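Local coordinates for protein 2-hydroxyisobutanoyl-CoA mutase large subunit (Aquincola tertiaricarbonis, PDB 4R3U) that acts with its cobalamin-binding small subunit to isomerise 2-hydroxyisobutyryl-CoA and (S)-3-hydroxybutyryl-CoA, supplying the substrate-binding part of this B12-dependent mutase, at residues Trp96-Ile101 with Ile402-Ser407; Ala347-Pro352 with Val359-Gln364. One frame throughout, in Å; residues are numbered along the deposited sequence.

Contact 1: residues Trp96-Ile101 with Ile402-Ser407; sequences WTMRQI and IIAEES. With 3KK (S-{(3R,5R,9R)-1-[(2R,3S,4R,5R)-5-(6-amino-9H-purin-9-yl)-4-hydroxy-3-(phosphonooxy)tetrahydrofuran-2-yl]-3,5,9-trihydroxy-8,8-dimethyl-3,5-dioxido-10,14-dioxo-2,4,6-trioxa-11,15-diaza-3lambda~5~,5lambda~5~-diphosphaheptadecan-17-yl} 2-hydroxy-2-methylpropanethioate), chain F.
Ile403 meets Trp96 through one methyl branch, CG2, which lies 4.0 Å from CH2 at the far end of the indole. Ala404 follows and carries most of the contact. Its CB is 3.5 Å from Trp96 CH2, approaching the ring obliquely. The indole gets there because chi1 of 60° sets CG between the backbone N and the carbonyl carbon and swings the ring out toward the helix. Its NE1 is held by Gln400, one turn earlier on the same helix. Met98 reaches the same methyl with an extended chain, and its CE ends 3.8 Å from Ala404 CB. Ala404 is therefore touched by two side chains two residues apart, one just before the strand and one in it. Glu405 and Glu406 turn to the second subunit, where they form salt bridges with Arg482 and Arg360 of that chain.

Thr97, Arg99 and Ile101 face the bound acyl-CoA (3KK). Thr97 OG1 lies 2.7 Å from O4A, a diphosphate oxygen. Arg99 NH2 donates to the same O4A, also at 2.7 Å, with an N-H...O angle of 151° and the oxygen in the guanidinium plane. O9P of the pantetheine arm sits over a guanidinium face. A bend at chi3 (-54°) turns the group to the phosphate, and Ser375 OG and the backbone O of Ile125 accept from NE and NH1. A leucine in place of Arg99 would probably leave O4A without its charged mate and Ser375 OG and the backbone O of Ile125 without their donor. Ile101 CD1 packs 3.6 Å from the thioester sulfur S1P.

This alternation is typical of a TIM-barrel strand: one side packs on the outer helix 390-405, and the other lines the CoA channel of the acyl-CoA mutase family.

Contact 2: residues Ala347-Pro352 with Val359-Gln364; sequences ATLTKP and VRTSLQ
Thr348 and Thr350 both carry OG1 between the backbone N and the carbonyl carbon (chi1 64° and 66°), and these two hydroxyls receive Gln364 and Arg360. The segments belong to one beta-alpha unit of the TIM barrel. The loop after strand 340-344 folds back against helix 357-370, the helix it leads into. Gln364, extended beyond CG, meets Thr348 from the opposite direction. Its NE2 donates to Thr348 OG1 at 3.0 Å, close to the amide plane and fairly straight at 158°. The threonine hydroxyl also bonds to the carbonyl O of Ala345, so it serves both the helix and its own loop.

Arg360 runs extended from CG to NE and slides past Leu349. Leu349 CD2 packs 3.7 Å from Arg360 CB and 3.6 Å from Thr361 OG1. Thr348 O lies over one face of the guanidinium, 3.3 Å from Arg360 NE, but the angle is too poor for a hydrogen bond. NH1 and NH2 help hold the group. NH2 bonds to Ile478 O and also meets the second subunit, while NH1 reaches Asn357 OD1. Arg360 NH1 also donates to Thr350 OG1 at 3.0 Å, tilted from the guanidinium plane. Thr350 OG1 in turn donates to Pro352 O, 2.7 Å away.

How the contacts relate
Contact 2 is nested along the chain inside the loop closed by contact 1, and their centres are 17 Å apart. They touch directly where Ile403 CD1 packs 3.8 Å from Ser362 O, so helices 390-405 and 357-370 lie side by side. Across the interface with the second large subunit they join again, through the Glu406 salt bridge of contact 1. Both approach the active site, by different routes. Residues 96-101 line the acyl-CoA channel, and Ile101 also touches 5'-deoxyadenosine. In residues 347-352, Ala347 touches cobalamin, while the side chain of Leu349 stays about 6 Å from cobalamin and about 7 Å from 5'-deoxyadenosine.

Contact 1: residues Trp96-Ile101 with Ile402-Ser407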
loop_
_atom_site.group_PDB
_atom_site.type_symbol
_atom_site.label_atom_id
_atom_site.label_comp_id
_atom_site.label_asym_id
_atom_site.label_seq_id
_atom_site.Cartn_x
_atom_site.Cartn_y
_atom_site.Cartn_z
ATOM N N TRP A 96 -5.788 12.201 11.204
ATOM C CA TRP A 96 -6.068 13.109 10.088
ATOM C C TRP A 96 -7.563 12.951 9.707
ATOM O O TRP A 96 -8.161 11.903 9.963
ATOM C CB TRP A 96 -5.145 12.780 8.868
ATOM C CG TRP A 96 -5.298 11.386 8.338
ATOM C CD1 TRP A 96 -6.159 10.969 7.365
ATOM C CD2 TRP A 96 -4.650 10.206 8.843
ATOM N NE1 TRP A 96 -6.069 9.599 7.208
ATOM C CE2 TRP A 96 -5.149 9.106 8.103
ATOM C CE3 TRP A 96 -3.649 9.977 9.815
ATOM C CZ2 TRP A 96 -4.712 7.784 8.328
ATOM C CZ3 TRP A 96 -3.203 8.667 10.025
ATOM C CH2 TRP A 96 -3.727 7.591 9.285
ATOM N N THR A 97 -8.155 13.976 9.110
ATOM C CA THR A 97 -9.531 13.899 8.658
ATOM C C THR A 97 -9.549 13.021 7.395
ATOM O O THR A 97 -8.733 13.200 6.483
ATOM C CB THR A 97 -10.112 15.300 8.394
ATOM O OG1 THR A 97 -9.863 16.160 9.508
ATOM C CG2 THR A 97 -11.607 15.275 8.186
ATOM N N MET A 98 -10.434 12.026 7.390
ATOM C CA MET A 98 -10.648 11.160 6.250
ATOM C C MET A 98 -11.812 11.869 5.567
ATOM O O MET A 98 -12.972 11.814 6.020
ATOM C CB MET A 98 -10.976 9.737 6.707
ATOM C CG MET A 98 -9.899 9.199 7.631
ATOM S SD MET A 98 -10.054 7.460 7.986
ATOM C CE MET A 98 -8.684 7.257 9.121
ATOM N N ARG A 99 -11.429 12.708 4.594
ATOM C CA ARG A 99 -12.310 13.632 3.893
ATOM C C ARG A 99 -12.293 13.381 2.367
ATOM O O ARG A 99 -11.421 13.881 1.635
ATOM C CB ARG A 99 -11.876 15.052 4.246
ATOM C CG ARG A 99 -12.800 16.127 3.727
ATOM C CD ARG A 99 -12.173 17.501 3.786
ATOM N NE ARG A 99 -11.680 17.848 5.120
ATOM C CZ ARG A 99 -12.442 18.282 6.116
ATOM N NH1 ARG A 99 -13.751 18.409 5.954
ATOM N NH2 ARG A 99 -11.902 18.577 7.286
ATOM N N GLN A 100 -13.291 12.589 1.911
ATOM C CA GLN A 100 -13.494 12.177 0.531
ATOM C C GLN A 100 -14.362 13.150 -0.263
ATOM O O GLN A 100 -15.434 13.560 0.210
ATOM C CB GLN A 100 -14.115 10.769 0.485
ATOM C CG GLN A 100 -13.242 9.677 1.068
ATOM C CD GLN A 100 -11.930 9.510 0.362
ATOM O OE1 GLN A 100 -10.869 9.777 0.923
ATOM N NE2 GLN A 100 -11.968 9.036 -0.870
ATOM N N ILE A 101 -13.925 13.472 -1.498
ATOM C CA ILE A 101 -14.666 14.359 -2.410
ATOM C C ILE A 101 -15.975 13.670 -2.817
ATOM O O ILE A 101 -15.995 12.469 -3.097
ATOM C CB ILE A 101 -13.851 14.730 -3.691
ATOM C CG1 ILE A 101 -12.550 15.476 -3.428
ATOM C CG2 ILE A 101 -14.705 15.430 -4.682
ATOM C CD1 ILE A 101 -11.453 15.040 -4.421
ATOM N N ILE A 402 -6.989 1.295 7.450
ATOM C CA ILE A 402 -5.968 0.268 7.633
ATOM C C ILE A 402 -4.647 0.909 8.083
ATOM O O ILE A 402 -3.991 0.392 8.994
ATOM C CB ILE A 402 -5.846 -0.650 6.361
ATOM C CG1 ILE A 402 -6.932 -1.768 6.423
ATOM C CG2 ILE A 402 -4.440 -1.286 6.207
ATOM C CD1 ILE A 402 -7.370 -2.281 5.172
ATOM N N ILE A 403 -4.249 2.030 7.434
ATOM C CA ILE A 403 -3.042 2.779 7.766
ATOM C C ILE A 403 -3.168 3.319 9.183
ATOM O O ILE A 403 -2.234 3.201 9.978
ATOM C CB ILE A 403 -2.743 3.875 6.704
ATOM C CG1 ILE A 403 -2.366 3.252 5.363
ATOM C CG2 ILE A 403 -1.631 4.851 7.165
ATOM C CD1 ILE A 403 -2.378 4.208 4.245
ATOM N N ALA A 404 -4.332 3.888 9.514
ATOM C CA ALA A 404 -4.594 4.482 10.828
ATOM C C ALA A 404 -4.669 3.475 11.931
ATOM O O ALA A 404 -4.120 3.722 13.008
ATOM C CB ALA A 404 -5.884 5.285 10.791
ATOM N N GLU A 405 -5.383 2.357 11.704
ATOM C CA GLU A 405 -5.635 1.399 12.773
ATOM C C GLU A 405 -4.788 0.132 12.783
ATOM O O GLU A 405 -4.595 -0.428 13.855
ATOM C CB GLU A 405 -7.132 1.058 12.850
ATOM C CG GLU A 405 -8.041 2.278 12.888
ATOM C CD GLU A 405 -9.463 2.033 13.345
ATOM O OE1 GLU A 405 -9.662 1.304 14.343
ATOM O OE2 GLU A 405 -10.382 2.600 12.714
ATOM N N GLU A 406 -4.305 -0.335 11.640
ATOM C CA GLU A 406 -3.583 -1.603 11.619
ATOM C C GLU A 406 -2.071 -1.546 11.471
ATOM O O GLU A 406 -1.387 -2.492 11.882
ATOM C CB GLU A 406 -4.179 -2.535 10.550
ATOM C CG GLU A 406 -5.635 -2.895 10.769
ATOM C CD GLU A 406 -6.057 -4.070 9.918
ATOM O OE1 GLU A 406 -5.238 -4.556 9.109
ATOM O OE2 GLU A 406 -7.236 -4.461 10.004
ATOM N N SER A 407 -1.557 -0.482 10.823
ATOM C CA SER A 407 -0.137 -0.311 10.516
ATOM C C SER A 407 0.759 0.162 11.689
ATOM O O SER A 407 1.968 -0.046 11.641
ATOM C CB SER A 407 0.026 0.608 9.311
ATOM O OG SER A 407 -0.188 1.958 9.693
HETATM C C4 3KK F . -10.547 19.627 -8.114
HETATM C C3 3KK F . -10.135 18.662 -7.008
HETATM C C2 3KK F . -8.914 17.852 -7.440
HETATM O O3 3KK F . -11.222 17.779 -6.789
HETATM C C1 3KK F . -9.818 19.382 -5.690
HETATM O O1 3KK F . -9.188 20.441 -5.650
HETATM S S1P 3KK F . -10.440 18.538 -4.274
HETATM C C2P 3KK F . -9.964 19.625 -2.900
HETATM C C3P 3KK F . -10.666 19.200 -1.634
HETATM N N4P 3KK F . -10.178 20.038 -0.548
HETATM C C5P 3KK F . -10.228 19.650 0.730
HETATM O O5P 3KK F . -10.694 18.573 1.115
HETATM C C6P 3KK F . -9.641 20.687 1.693
HETATM C C7P 3KK F . -9.824 20.292 3.150
HETATM N N8P 3KK F . -9.160 21.265 4.026
HETATM C C9P 3KK F . -9.344 21.241 5.355
HETATM O O9P 3KK F . -10.092 20.432 5.906
HETATM C CAP 3KK F . -8.647 22.375 6.163
HETATM O OAP 3KK F . -8.647 23.628 5.448
HETATM C CBP 3KK F . -7.279 22.014 6.835
HETATM C CDP 3KK F . -6.845 23.147 7.776
HETATM C CEP 3KK F . -6.172 21.819 5.793
HETATM C CCP 3KK F . -7.399 20.742 7.702
HETATM O O6A 3KK F . -8.504 20.907 8.608
HETATM P P2A 3KK F . -9.223 19.728 9.382
HETATM O O4A 3KK F . -9.432 18.591 8.474
HETATM O O5A 3KK F . -10.397 20.310 10.077
HETATM O O3A 3KK F . -8.057 19.311 10.432
HETATM P P1A 3KK F . -7.473 20.201 11.684
HETATM O O1A 3KK F . -7.798 21.647 11.559
HETATM O O2A 3KK F . -6.064 19.815 11.866
HETATM O O5B 3KK F . -8.350 19.487 12.856
HETATM C C5B 3KK F . -9.642 19.964 13.293
HETATM C C4B 3KK F . -9.579 20.377 14.775
HETATM O O4B 3KK F . -8.911 19.368 15.594
HETATM C C3B 3KK F . -8.794 21.672 14.953
HETATM O O3B 3KK F . -9.433 22.443 15.999
HETATM P P3B 3KK F . -10.223 23.826 15.727
HETATM O O8A 3KK F . -9.168 24.687 15.147
HETATM O O7A 3KK F . -11.310 23.415 14.814
HETATM O O9A 3KK F . -10.669 24.193 17.093
HETATM C C2B 3KK F . -7.422 21.195 15.393
HETATM O O2B 3KK F . -6.730 22.186 16.163
HETATM C C1B 3KK F . -7.761 19.974 16.223
HETATM N N9A 3KK F . -6.650 18.976 16.252
HETATM C C8A 3KK F . -6.133 18.270 15.249
HETATM N N7A 3KK F . -5.156 17.510 15.735
HETATM C C5A 3KK F . -5.075 17.723 17.053
HETATM C C4A 3KK F . -6.015 18.635 17.373
HETATM N N3A 3KK F . -6.182 19.059 18.653
HETATM C C2A 3KK F . -5.377 18.537 19.690
HETATM N N1A 3KK F . -4.402 17.575 19.305
HETATM C C6A 3KK F . -4.271 17.212 18.011
HETATM N N6A 3KK F . -3.357 16.315 17.637
#

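Contact 2: residues Ala347-Pro352 with Val359-Gln364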
loop_
_atom_site.group_PDB
_atom_site.type_symbol
_atom_site.label_atom_id
_atom_site.label_comp_id
_atom_site.label_asym_id
_atom_site.label_seq_id
_atom_site.Cartn_x
_atom_site.Cartn_y
_atom_site.Cartn_z
ATOM N N ALA A 347 -2.949 11.634 -11.265
ATOM C CA ALA A 347 -2.184 11.501 -12.497
ATOM C C ALA A 347 -1.327 10.187 -12.589
ATOM O O ALA A 347 -0.911 9.808 -13.706
ATOM C CB ALA A 347 -1.323 12.741 -12.729
ATOM N N THR A 348 -1.086 9.498 -11.437
ATOM C CA THR A 348 -0.322 8.240 -11.403
ATOM C C THR A 348 -1.194 6.998 -11.692
ATOM O O THR A 348 -0.669 5.905 -11.943
ATOM C CB THR A 348 0.358 8.037 -10.075
ATOM O OG1 THR A 348 -0.637 7.897 -9.081
ATOM C CG2 THR A 348 1.336 9.125 -9.724
ATOM N N LEU A 349 -2.515 7.160 -11.588
ATOM C CA LEU A 349 -3.496 6.096 -11.729
ATOM C C LEU A 349 -3.837 5.816 -13.181
ATOM O O LEU A 349 -3.799 6.720 -14.018
ATOM C CB LEU A 349 -4.741 6.387 -10.864
ATOM C CG LEU A 349 -4.501 6.766 -9.372
ATOM C CD1 LEU A 349 -5.796 6.848 -8.624
ATOM C CD2 LEU A 349 -3.653 5.747 -8.655
ATOM N N THR A 350 -4.144 4.547 -13.480
ATOM C CA THR A 350 -4.387 4.054 -14.844
ATOM C C THR A 350 -5.777 3.518 -15.155
ATOM O O THR A 350 -6.484 3.063 -14.264
ATOM C CB THR A 350 -3.317 2.986 -15.234
ATOM O OG1 THR A 350 -3.496 1.849 -14.419
ATOM C CG2 THR A 350 -1.880 3.483 -15.082
ATOM N N LYS A 351 -6.144 3.572 -16.451
ATOM C CA LYS A 351 -7.341 2.978 -17.042
ATOM C C LYS A 351 -7.002 1.471 -17.221
ATOM O O LYS A 351 -7.706 0.654 -16.627
ATOM C CB LYS A 351 -7.748 3.658 -18.375
ATOM C CG LYS A 351 -9.126 3.227 -18.918
ATOM C CD LYS A 351 -9.547 4.046 -20.132
ATOM C CE LYS A 351 -10.881 3.628 -20.728
ATOM N NZ LYS A 351 -12.062 4.213 -20.023
ATOM N N PRO A 352 -5.890 1.047 -17.880
ATOM C CA PRO A 352 -5.588 -0.398 -17.907
ATOM C C PRO A 352 -5.260 -0.915 -16.506
ATOM O O PRO A 352 -4.657 -0.182 -15.694
ATOM C CB PRO A 352 -4.367 -0.494 -18.828
ATOM C CG PRO A 352 -3.757 0.823 -18.818
ATOM C CD PRO A 352 -4.855 1.814 -18.616
ATOM N N VAL A 359 -3.058 -0.260 -4.880
ATOM C CA VAL A 359 -1.660 -0.352 -4.417
ATOM C C VAL A 359 -1.000 1.037 -4.450
ATOM O O VAL A 359 -0.402 1.444 -3.469
ATOM C CB VAL A 359 -0.824 -1.383 -5.225
ATOM C CG1 VAL A 359 0.646 -1.441 -4.740
ATOM C CG2 VAL A 359 -1.459 -2.771 -5.201
ATOM N N ARG A 360 -1.103 1.740 -5.583
ATOM C CA ARG A 360 -0.550 3.066 -5.825
ATOM C C ARG A 360 -1.029 4.036 -4.774
ATOM O O ARG A 360 -0.209 4.722 -4.170
ATOM C CB ARG A 360 -0.983 3.574 -7.215
ATOM C CG ARG A 360 -0.357 2.825 -8.379
ATOM C CD ARG A 360 -0.811 3.396 -9.697
ATOM N NE ARG A 360 0.012 2.896 -10.792
ATOM C CZ ARG A 360 -0.434 2.243 -11.853
ATOM N NH1 ARG A 360 -1.731 2.005 -11.999
ATOM N NH2 ARG A 360 0.418 1.831 -12.789
ATOM N N THR A 361 -2.355 4.073 -4.537
ATOM C CA THR A 361 -3.051 4.944 -3.576
ATOM C C THR A 361 -2.719 4.575 -2.138
ATOM O O THR A 361 -2.751 5.453 -1.289
ATOM C CB THR A 361 -4.551 5.016 -3.928
ATOM O OG1 THR A 361 -4.666 5.637 -5.204
ATOM C CG2 THR A 361 -5.394 5.782 -2.904
ATOM N N SER A 362 -2.390 3.294 -1.855
ATOM C CA SER A 362 -2.000 2.860 -0.493
ATOM C C SER A 362 -0.679 3.533 -0.108
ATOM O O SER A 362 -0.600 4.175 0.938
ATOM C CB SER A 362 -1.836 1.343 -0.422
ATOM O OG SER A 362 -3.114 0.742 -0.487
ATOM N N LEU A 363 0.337 3.431 -1.006
ATOM C CA LEU A 363 1.661 3.996 -0.806
ATOM C C LEU A 363 1.600 5.526 -0.657
ATOM O O LEU A 363 2.236 6.078 0.252
ATOM C CB LEU A 363 2.606 3.556 -1.951
ATOM C CG LEU A 363 2.680 2.045 -2.198
ATOM C CD1 LEU A 363 3.563 1.721 -3.358
ATOM C CD2 LEU A 363 3.110 1.275 -0.954
ATOM N N GLN A 364 0.801 6.181 -1.530
ATOM C CA GLN A 364 0.590 7.624 -1.547
ATOM C C GLN A 364 -0.130 8.114 -0.276
ATOM O O GLN A 364 0.265 9.129 0.283
ATOM C CB GLN A 364 -0.126 8.045 -2.825
ATOM C CG GLN A 364 0.751 7.918 -4.060
ATOM C CD GLN A 364 -0.051 7.917 -5.335
ATOM O OE1 GLN A 364 -1.153 8.479 -5.399
ATOM N NE2 GLN A 364 0.490 7.288 -6.392
#